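Local coordinates for protein SusD homolog (PDB 3IHV) that probably binds sugars at the outer membrane of Bacteroides thetaiotaomicron, as a member of the SusD family of glycan-capturing proteins, at residues L238-E243 with Y431-N436; D311-E314 with R320-L323; A425-G430 with R456-Y461. All blocks are in the same frame, centred on the assembly; numbering follows the deposited sequence.

The three contacts cluster on one side of the chain's centre: the centres of contacts 2 and 3 lie about 11 Å apart, those of contacts 1 and 3 likewise, and those of contacts 1 and 2 about 15 Å. Contact 2 is nested within the loop closed by contact 1, and contact 3 opens after contact 2 has closed. Contacts 1 and 3 interleave, the loop 431-436 following helix 417-430 directly and preceding helix 448-463. Arg320 of contact 2 forms a salt bridge with Glu458 of contact 3, while Tyr242 of contact 1 packs on Arg320 and Leu239 O is bonded to Arg429. These contacts join helices 242-250, 306-313, 320-324, 417-430 and 448-463 of this mostly helical protein.

Contact 1: residues L238-E243 with Y431-N436; sequences LLKDYE and YGNPSN
The amide of Asn433 meets the backbone carbonyl of Lys240, which lies almost exactly in the amide plane. ND2 donates to Lys240 O over 3.0 Å with a nearly straight N-H...O angle of 167°. The match is less even on the acceptor side: ND2 stands above the carbonyl plane, 37° out of it, and so does not lie on a lone pair. Asn433 CG sits beside its own backbone N and anti to the carbonyl carbon (chi1 -46°), which carries the amide across to the other loop. The Lys240 side chain crosses that of Asn433 at a slant, its CG 3.7 Å from Asn433 ND2, and then runs on extended. With only 86 Å² buried between the segments, this is a small surface contact that rests on one polar bond. With an alanine in place of Asn433, Lys240 O would probably lose this donor, and the two loops the bond that ties them.

The preceding carbonyl, Leu239 O, accepts from Arg429 NH1, in the last turn of helix 417-430. Two consecutive carbonyls of the approach to helix 242-250 are thus gripped by residues at or just beyond the end of helix 417-430. Asn433 reaches its place through the turn that closes that helix. Gly432 has positive phi, as does Asn433, whose N bonds back to Arg428 O while Gly432 N bonds to Arg429 O. This is a Schellman motif with Gly432 as its C-prime residue, and the asparagine that follows uses its side chain to join the helix end to a distant loop.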
loop_
_atom_site.group_PDB
_atom_site.type_symbol
_atom_site.label_atom_id
_atom_site.label_comp_id
_atom_site.label_asym_id
_atom_site.label_seq_id
_atom_site.Cartn_x
_atom_site.Cartn_y
_atom_site.Cartn_z
ATOM N N LEU A 238 17.262 -1.744 -6.770
ATOM C CA LEU A 238 17.120 -1.190 -5.440
ATOM C C LEU A 238 17.992 0.040 -5.310
ATOM O O LEU A 238 19.172 0.058 -5.777
ATOM C CB LEU A 238 17.541 -2.216 -4.374
ATOM C CG LEU A 238 16.774 -3.541 -4.373
ATOM C CD1 LEU A 238 17.371 -4.582 -3.385
ATOM C CD2 LEU A 238 15.285 -3.245 -4.085
ATOM N N LEU A 239 17.440 1.070 -4.688
ATOM C CA LEU A 239 18.223 2.234 -4.380
ATOM C C LEU A 239 19.331 1.764 -3.451
ATOM O O LEU A 239 19.105 0.901 -2.570
ATOM C CB LEU A 239 17.414 3.359 -3.723
ATOM C CG LEU A 239 16.252 3.926 -4.533
ATOM C CD1 LEU A 239 15.694 5.192 -3.865
ATOM C CD2 LEU A 239 16.702 4.227 -5.992
ATOM N N LYS A 240 20.509 2.347 -3.641
ATOM C CA LYS A 240 21.673 1.960 -2.818
ATOM C C LYS A 240 21.377 2.131 -1.326
ATOM O O LYS A 240 21.621 1.218 -0.535
ATOM C CB LYS A 240 22.913 2.764 -3.222
ATOM C CG LYS A 240 24.136 2.462 -2.362
ATOM C CD LYS A 240 25.369 3.276 -2.824
ATOM C CE LYS A 240 26.489 3.136 -1.820
ATOM N NZ LYS A 240 27.793 3.731 -2.276
ATOM N N ASP A 241 20.833 3.307 -0.980
ATOM C CA ASP A 241 20.539 3.662 0.396
ATOM C C ASP A 241 19.051 3.594 0.726
ATOM O O ASP A 241 18.246 4.297 0.138
ATOM C CB ASP A 241 21.048 5.056 0.679
ATOM C CG ASP A 241 22.533 5.164 0.519
ATOM O OD1 ASP A 241 23.262 4.277 1.005
ATOM O OD2 ASP A 241 22.978 6.170 -0.072
ATOM N N TYR A 242 18.696 2.752 1.681
ATOM C CA TYR A 242 17.281 2.612 2.089
ATOM C C TYR A 242 16.669 3.945 2.448
ATOM O O TYR A 242 15.512 4.193 2.117
ATOM C CB TYR A 242 17.175 1.684 3.278
ATOM C CG TYR A 242 15.792 1.220 3.587
ATOM C CD1 TYR A 242 15.150 0.267 2.777
ATOM C CD2 TYR A 242 15.142 1.645 4.726
ATOM C CE1 TYR A 242 13.887 -0.193 3.095
ATOM C CE2 TYR A 242 13.908 1.186 5.046
ATOM C CZ TYR A 242 13.272 0.277 4.237
ATOM O OH TYR A 242 12.010 -0.125 4.599
ATOM N N GLU A 243 17.449 4.779 3.129
ATOM C CA GLU A 243 16.981 6.103 3.548
ATOM C C GLU A 243 16.544 6.967 2.360
ATOM O O GLU A 243 15.634 7.764 2.473
ATOM C CB GLU A 243 18.044 6.810 4.408
ATOM C CG GLU A 243 17.602 8.201 4.895
ATOM C CD GLU A 243 18.557 8.853 5.883
ATOM O OE1 GLU A 243 19.460 8.174 6.389
ATOM O OE2 GLU A 243 18.406 10.066 6.113
ATOM N N TYR A 431 21.010 -4.089 4.994
ATOM C CA TYR A 431 22.154 -4.037 5.904
ATOM C C TYR A 431 23.214 -3.022 5.474
ATOM O O TYR A 431 24.344 -3.016 5.996
ATOM C CB TYR A 431 22.743 -5.432 6.073
ATOM C CG TYR A 431 21.962 -6.285 7.071
ATOM C CD1 TYR A 431 20.661 -6.691 6.820
ATOM C CD2 TYR A 431 22.552 -6.700 8.270
ATOM C CE1 TYR A 431 19.948 -7.461 7.745
ATOM C CE2 TYR A 431 21.855 -7.460 9.182
ATOM C CZ TYR A 431 20.563 -7.843 8.920
ATOM O OH TYR A 431 19.868 -8.613 9.821
ATOM N N GLY A 432 22.864 -2.170 4.513
ATOM C CA GLY A 432 23.781 -1.124 4.045
ATOM C C GLY A 432 24.873 -1.616 3.110
ATOM O O GLY A 432 25.952 -1.023 3.036
ATOM N N ASN A 433 24.580 -2.673 2.364
ATOM C CA ASN A 433 25.501 -3.205 1.345
ATOM C C ASN A 433 26.863 -3.548 1.952
ATOM O O ASN A 433 27.888 -2.988 1.540
ATOM C CB ASN A 433 25.637 -2.174 0.219
ATOM C CG ASN A 433 24.315 -1.640 -0.200
ATOM O OD1 ASN A 433 23.493 -2.389 -0.692
ATOM N ND2 ASN A 433 24.082 -0.332 0.003
ATOM N N PRO A 434 26.869 -4.463 2.941
ATOM C CA PRO A 434 28.112 -4.892 3.590
ATOM C C PRO A 434 29.031 -5.564 2.605
ATOM O O PRO A 434 28.575 -6.227 1.686
ATOM C CB PRO A 434 27.638 -5.925 4.624
ATOM C CG PRO A 434 26.281 -6.376 4.135
ATOM C CD PRO A 434 25.702 -5.151 3.526
ATOM N N SER A 435 30.329 -5.357 2.800
ATOM C CA SER A 435 31.359 -5.975 1.979
ATOM C C SER A 435 31.268 -7.496 2.090
ATOM O O SER A 435 31.313 -8.199 1.078
ATOM C CB SER A 435 32.737 -5.498 2.450
ATOM O OG SER A 435 33.683 -5.728 1.439
ATOM N N ASN A 436 31.151 -7.978 3.320
ATOM C CA ASN A 436 30.958 -9.380 3.601
ATOM C C ASN A 436 29.466 -9.610 3.842
ATOM O O ASN A 436 28.903 -9.087 4.793
ATOM C CB ASN A 436 31.678 -9.787 4.879
ATOM C CG ASN A 436 31.118 -11.070 5.448
ATOM O OD1 ASN A 436 31.205 -12.130 4.812
ATOM N ND2 ASN A 436 30.467 -10.973 6.627
#

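Contact 2: residues D311-E314 with R320-L323; sequences DWRE and RRDL. With EDO (1,2-ethanediol), chain G.
NH1 of Arg321 is shared between two backbone carbonyls. It lies 2.9 Å from Trp312 O, in a bond that is weak because the N-H...O angle is only 129°, and it also donates to Asp315 O. NH2 of the same guanidinium bonds to Val316 O, so the group spans the carbonyls of the chain as it leaves helix 306-313. The arginine gets there by running extended past CB and CG and then bending at chi3 (55°), which turns its head toward the Trp312 carbonyl.

On the way its aliphatic part covers one face of the Trp312 indole. CA stands over the six-membered ring, 3.6 Å from its centroid, in a CH-pi contact, and CB lies over the middle of the indole. The guanidinium plane is nearly perpendicular to the ring (89°), and with CZ 5.4 Å from the centroid of the five-membered ring of Trp312, any cation-pi attraction is weak at most. Arg320 adds its CB, 3.7 Å from Trp312 CZ2. Elsewhere the indole stacks with Tyr461 of helix 448-463, while its NE1 donates to Asp318.

On the side of the Arg321 chain away from the indole, an ethanediol, probably from the crystallisation liquor, sits between the two segments. Arg313 grips it with two bonds, NE to O1 at 2.9 Å and NH2 to O2 at 2.9 Å, and Arg321 CD packs against O1 at 3.4 Å. The NE atoms of Arg313 and Arg321 are 5.3 Å apart. Their like charges are probably tolerated because Arg321 faces carbonyl oxygens and Arg313 NH2 has a salt bridge to Asp353. The polar head of Arg321 is thus spent on carbonyls, while its hydrocarbon part lies on the indole.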
loop_
_atom_site.group_PDB
_atom_site.type_symbol
_atom_site.label_atom_id
_atom_site.label_comp_id
_atom_site.label_asym_id
_atom_site.label_seq_id
_atom_site.Cartn_x
_atom_site.Cartn_y
_atom_site.Cartn_z
ATOM N N ASP A 311 11.581 -8.075 18.240
ATOM C CA ASP A 311 12.114 -9.055 17.277
ATOM C C ASP A 311 13.174 -8.405 16.420
ATOM O O ASP A 311 14.272 -8.923 16.274
ATOM C CB ASP A 311 11.056 -9.611 16.338
ATOM C CG ASP A 311 10.122 -10.557 17.015
ATOM O OD1 ASP A 311 10.454 -11.019 18.131
ATOM O OD2 ASP A 311 9.035 -10.791 16.441
ATOM N N TRP A 312 12.853 -7.225 15.908
ATOM C CA TRP A 312 13.756 -6.553 14.976
ATOM C C TRP A 312 15.040 -6.092 15.638
ATOM O O TRP A 312 16.089 -6.074 15.004
ATOM C CB TRP A 312 13.078 -5.330 14.361
ATOM C CG TRP A 312 13.513 -5.022 12.961
ATOM C CD1 TRP A 312 14.608 -5.498 12.308
ATOM C CD2 TRP A 312 12.876 -4.094 12.064
ATOM N NE1 TRP A 312 14.656 -4.971 11.044
ATOM C CE2 TRP A 312 13.610 -4.111 10.864
ATOM C CE3 TRP A 312 11.734 -3.283 12.152
ATOM C CZ2 TRP A 312 13.256 -3.326 9.753
ATOM C CZ3 TRP A 312 11.368 -2.526 11.058
ATOM C CH2 TRP A 312 12.133 -2.537 9.873
ATOM N N ARG A 313 14.977 -5.706 16.915
ATOM C CA ARG A 313 16.171 -5.274 17.629
ATOM C C ARG A 313 17.261 -6.355 17.763
ATOM O O ARG A 313 18.420 -6.011 17.985
ATOM C CB ARG A 313 15.841 -4.686 18.997
ATOM C CG ARG A 313 15.153 -3.346 18.885
ATOM C CD ARG A 313 14.885 -2.707 20.236
ATOM N NE ARG A 313 14.507 -1.297 20.058
ATOM C CZ ARG A 313 14.243 -0.460 21.051
ATOM N NH1 ARG A 313 14.342 -0.860 22.314
ATOM N NH2 ARG A 313 13.923 0.804 20.786
ATOM N N GLU A 314 16.878 -7.619 17.666
ATOM C CA GLU A 314 17.854 -8.701 17.684
ATOM C C GLU A 314 18.818 -8.659 16.474
ATOM O O GLU A 314 19.968 -9.031 16.613
ATOM C CB GLU A 314 17.125 -10.054 17.742
ATOM C CG GLU A 314 16.378 -10.278 19.053
ATOM C CD GLU A 314 17.319 -10.283 20.292
ATOM O OE1 GLU A 314 18.248 -11.137 20.371
ATOM O OE2 GLU A 314 17.148 -9.426 21.187
ATOM N N ARG A 320 17.455 -0.851 8.414
ATOM C CA ARG A 320 16.095 -0.467 8.117
ATOM C C ARG A 320 15.309 -0.226 9.374
ATOM O O ARG A 320 14.335 0.492 9.331
ATOM C CB ARG A 320 15.393 -1.534 7.332
ATOM C CG ARG A 320 15.981 -1.759 5.952
ATOM C CD ARG A 320 15.399 -2.984 5.289
ATOM N NE ARG A 320 15.794 -4.203 6.006
ATOM C CZ ARG A 320 15.536 -5.447 5.583
ATOM N NH1 ARG A 320 14.900 -5.666 4.450
ATOM N NH2 ARG A 320 15.922 -6.483 6.283
ATOM N N ARG A 321 15.704 -0.863 10.470
ATOM C CA ARG A 321 14.944 -0.780 11.728
ATOM C C ARG A 321 14.787 0.670 12.206
ATOM O O ARG A 321 13.678 1.139 12.356
ATOM C CB ARG A 321 15.564 -1.662 12.791
ATOM C CG ARG A 321 14.800 -1.664 14.167
ATOM C CD ARG A 321 15.457 -2.582 15.235
ATOM N NE ARG A 321 16.839 -2.154 15.363
ATOM C CZ ARG A 321 17.897 -2.741 14.812
ATOM N NH1 ARG A 321 17.801 -3.885 14.110
ATOM N NH2 ARG A 321 19.071 -2.167 14.953
ATOM N N ASP A 322 15.889 1.361 12.394
ATOM C CA ASP A 322 15.846 2.768 12.805
ATOM C C ASP A 322 15.288 3.721 11.742
ATOM O O ASP A 322 14.831 4.819 12.083
ATOM C CB ASP A 322 17.228 3.238 13.250
ATOM C CG ASP A 322 17.703 2.508 14.474
ATOM O OD1 ASP A 322 16.869 2.163 15.337
ATOM O OD2 ASP A 322 18.911 2.269 14.580
ATOM N N LEU A 323 15.367 3.336 10.465
ATOM C CA LEU A 323 14.797 4.130 9.394
ATOM C C LEU A 323 13.308 3.941 9.277
ATOM O O LEU A 323 12.646 4.812 8.712
ATOM C CB LEU A 323 15.454 3.818 8.054
ATOM C CG LEU A 323 16.875 4.320 7.943
ATOM C CD1 LEU A 323 17.611 3.725 6.722
ATOM C CD2 LEU A 323 16.877 5.871 7.847
HETATM C C1 EDO G . 13.588 0.843 16.538
HETATM O O1 EDO G . 14.143 -0.225 17.336
HETATM C C2 EDO G . 12.924 1.925 17.350
HETATM O O2 EDO G . 13.806 2.409 18.363
#

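Contact 3: residues A425-G430 with R456-Y461; sequences AVRRRG and RKERSY
Arg427 and Glu458 form a salt bridge between helices 417-430 and 448-463, with NH1 2.8 Å from OE1 and an N-H...O angle of 158°. OE1 accepts the hydrogen bond on its syn lone pair and lies close to the guanidinium plane, yet the carboxylate is turned 87° from that plane, so the pair is single-pronged. Bends at chi2 and chi3 fold the arginine toward Glu458, while its NE donates to Cys440 O. The other carboxylate oxygen, OE2, is taken by Arg320 NH1, and two arginines therefore share this buried acid and probably favour its ionised form.

The axes of the two segments, inclined at 36°, come no closer than 11.2 Å, a wide spacing bridged by long side chains within the helical SusD fold. Around the salt bridge the contacts are sparser. Val426 CG1 lies 4.1 Å from Glu458 OE2, and the Tyr461 ring turns its edge to the arginine, with CD2 4.5 Å from Arg427 NH1. Lys457 CG covers one face of that ring, 3.8 Å above its plane and toward the rim. Helix 397-412 packs against both helices, Leu401 touching Val426 and Leu402 touching Glu458.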
loop_
_atom_site.group_PDB
_atom_site.type_symbol
_atom_site.label_atom_id
_atom_site.label_comp_id
_atom_site.label_asym_id
_atom_site.label_seq_id
_atom_site.Cartn_x
_atom_site.Cartn_y
_atom_site.Cartn_z
ATOM N N ALA A 425 19.293 -9.928 -2.180
ATOM C CA ALA A 425 19.506 -8.561 -2.698
ATOM C C ALA A 425 18.852 -7.582 -1.755
ATOM O O ALA A 425 19.436 -6.530 -1.407
ATOM C CB ALA A 425 18.926 -8.380 -4.096
ATOM N N VAL A 426 17.635 -7.935 -1.337
ATOM C CA VAL A 426 16.894 -7.113 -0.400
ATOM C C VAL A 426 17.588 -7.029 0.987
ATOM O O VAL A 426 17.729 -5.932 1.545
ATOM C CB VAL A 426 15.450 -7.570 -0.257
ATOM C CG1 VAL A 426 14.753 -6.787 0.859
ATOM C CG2 VAL A 426 14.733 -7.377 -1.594
ATOM N N ARG A 427 18.052 -8.154 1.498
ATOM C CA ARG A 427 18.756 -8.180 2.790
ATOM C C ARG A 427 20.064 -7.362 2.733
ATOM O O ARG A 427 20.391 -6.613 3.660
ATOM C CB ARG A 427 19.150 -9.614 3.148
ATOM C CG ARG A 427 18.058 -10.671 3.213
ATOM C CD ARG A 427 17.445 -10.829 4.489
ATOM N NE ARG A 427 18.415 -11.075 5.575
ATOM C CZ ARG A 427 18.154 -10.747 6.836
ATOM N NH1 ARG A 427 16.962 -10.236 7.156
ATOM N NH2 ARG A 427 19.075 -10.904 7.777
ATOM N N ARG A 428 20.817 -7.501 1.651
ATOM C CA ARG A 428 22.074 -6.773 1.540
ATOM C C ARG A 428 21.845 -5.264 1.557
ATOM O O ARG A 428 22.534 -4.509 2.228
ATOM C CB ARG A 428 22.802 -7.217 0.264
ATOM C CG ARG A 428 23.314 -8.654 0.406
ATOM C CD ARG A 428 23.804 -9.219 -0.897
ATOM N NE ARG A 428 24.288 -10.571 -0.746
ATOM C CZ ARG A 428 24.904 -11.268 -1.704
ATOM N NH1 ARG A 428 25.112 -10.740 -2.910
ATOM N NH2 ARG A 428 25.321 -12.509 -1.458
ATOM N N ARG A 429 20.875 -4.806 0.775
ATOM C CA ARG A 429 20.599 -3.382 0.765
ATOM C C ARG A 429 20.159 -2.959 2.186
ATOM O O ARG A 429 20.555 -1.879 2.667
ATOM C CB ARG A 429 19.537 -3.065 -0.303
ATOM C CG ARG A 429 19.372 -1.609 -0.640
ATOM C CD ARG A 429 18.402 -0.891 0.273
ATOM N NE ARG A 429 17.050 -1.344 0.095
ATOM C CZ ARG A 429 16.181 -0.874 -0.795
ATOM N NH1 ARG A 429 16.522 0.091 -1.658
ATOM N NH2 ARG A 429 14.953 -1.358 -0.813
ATOM N N GLY A 430 19.330 -3.793 2.816
ATOM C CA GLY A 430 18.797 -3.521 4.159
ATOM C C GLY A 430 19.848 -3.478 5.251
ATOM O O GLY A 430 19.623 -2.877 6.311
ATOM N N ARG A 456 8.263 -14.386 4.691
ATOM C CA ARG A 456 7.137 -13.705 5.352
ATOM C C ARG A 456 7.631 -12.657 6.370
ATOM O O ARG A 456 7.099 -11.531 6.441
ATOM C CB ARG A 456 6.182 -14.736 5.947
ATOM C CG ARG A 456 5.537 -15.580 4.858
ATOM C CD ARG A 456 4.513 -16.555 5.396
ATOM N NE ARG A 456 3.731 -17.211 4.341
ATOM C CZ ARG A 456 2.726 -18.055 4.570
ATOM N NH1 ARG A 456 2.345 -18.344 5.826
ATOM N NH2 ARG A 456 2.089 -18.614 3.556
ATOM N N LYS A 457 8.712 -12.989 7.093
ATOM C CA LYS A 457 9.321 -12.057 8.025
ATOM C C LYS A 457 10.002 -10.891 7.294
ATOM O O LYS A 457 9.893 -9.703 7.700
ATOM C CB LYS A 457 10.338 -12.787 8.927
ATOM C CG LYS A 457 10.924 -11.897 9.985
ATOM C CD LYS A 457 11.766 -12.696 11.014
ATOM C CE LYS A 457 13.034 -13.193 10.401
ATOM N NZ LYS A 457 13.912 -13.734 11.459
ATOM N N GLU A 458 10.710 -11.212 6.214
ATOM C CA GLU A 458 11.433 -10.173 5.453
ATOM C C GLU A 458 10.488 -9.100 4.962
ATOM O O GLU A 458 10.843 -7.927 4.911
ATOM C CB GLU A 458 12.204 -10.797 4.287
ATOM C CG GLU A 458 13.194 -9.866 3.699
ATOM C CD GLU A 458 14.324 -9.528 4.668
ATOM O OE1 GLU A 458 14.700 -10.412 5.480
ATOM O OE2 GLU A 458 14.826 -8.379 4.617
ATOM N N ARG A 459 9.271 -9.496 4.579
ATOM C CA ARG A 459 8.270 -8.534 4.154
ATOM C C ARG A 459 7.961 -7.508 5.232
ATOM O O ARG A 459 7.761 -6.310 4.916
ATOM C CB ARG A 459 6.992 -9.235 3.661
ATOM C CG ARG A 459 7.217 -10.029 2.360
ATOM C CD ARG A 459 5.912 -10.588 1.823
ATOM N NE ARG A 459 5.012 -9.538 1.331
ATOM C CZ ARG A 459 5.180 -8.873 0.192
ATOM N NH1 ARG A 459 6.221 -9.107 -0.628
ATOM N NH2 ARG A 459 4.329 -7.911 -0.104
ATOM N N SER A 460 7.942 -7.940 6.501
ATOM C CA SER A 460 7.756 -6.988 7.588
ATOM C C SER A 460 8.952 -6.064 7.702
ATOM O O SER A 460 8.776 -4.851 7.824
ATOM C CB SER A 460 7.442 -7.694 8.912
ATOM O OG SER A 460 8.566 -8.312 9.491
ATOM N N TYR A 461 10.177 -6.596 7.632
ATOM C CA TYR A 461 11.394 -5.766 7.738
ATOM C C TYR A 461 11.598 -4.829 6.556
ATOM O O TYR A 461 12.105 -3.705 6.731
ATOM C CB TYR A 461 12.643 -6.632 7.966
ATOM C CG TYR A 461 12.641 -7.439 9.268
ATOM C CD1 TYR A 461 11.872 -7.062 10.371
ATOM C CD2 TYR A 461 13.518 -8.489 9.437
ATOM C CE1 TYR A 461 11.927 -7.759 11.563
ATOM C CE2 TYR A 461 13.604 -9.177 10.640
ATOM C CZ TYR A 461 12.806 -8.810 11.694
ATOM O OH TYR A 461 12.892 -9.505 12.878
#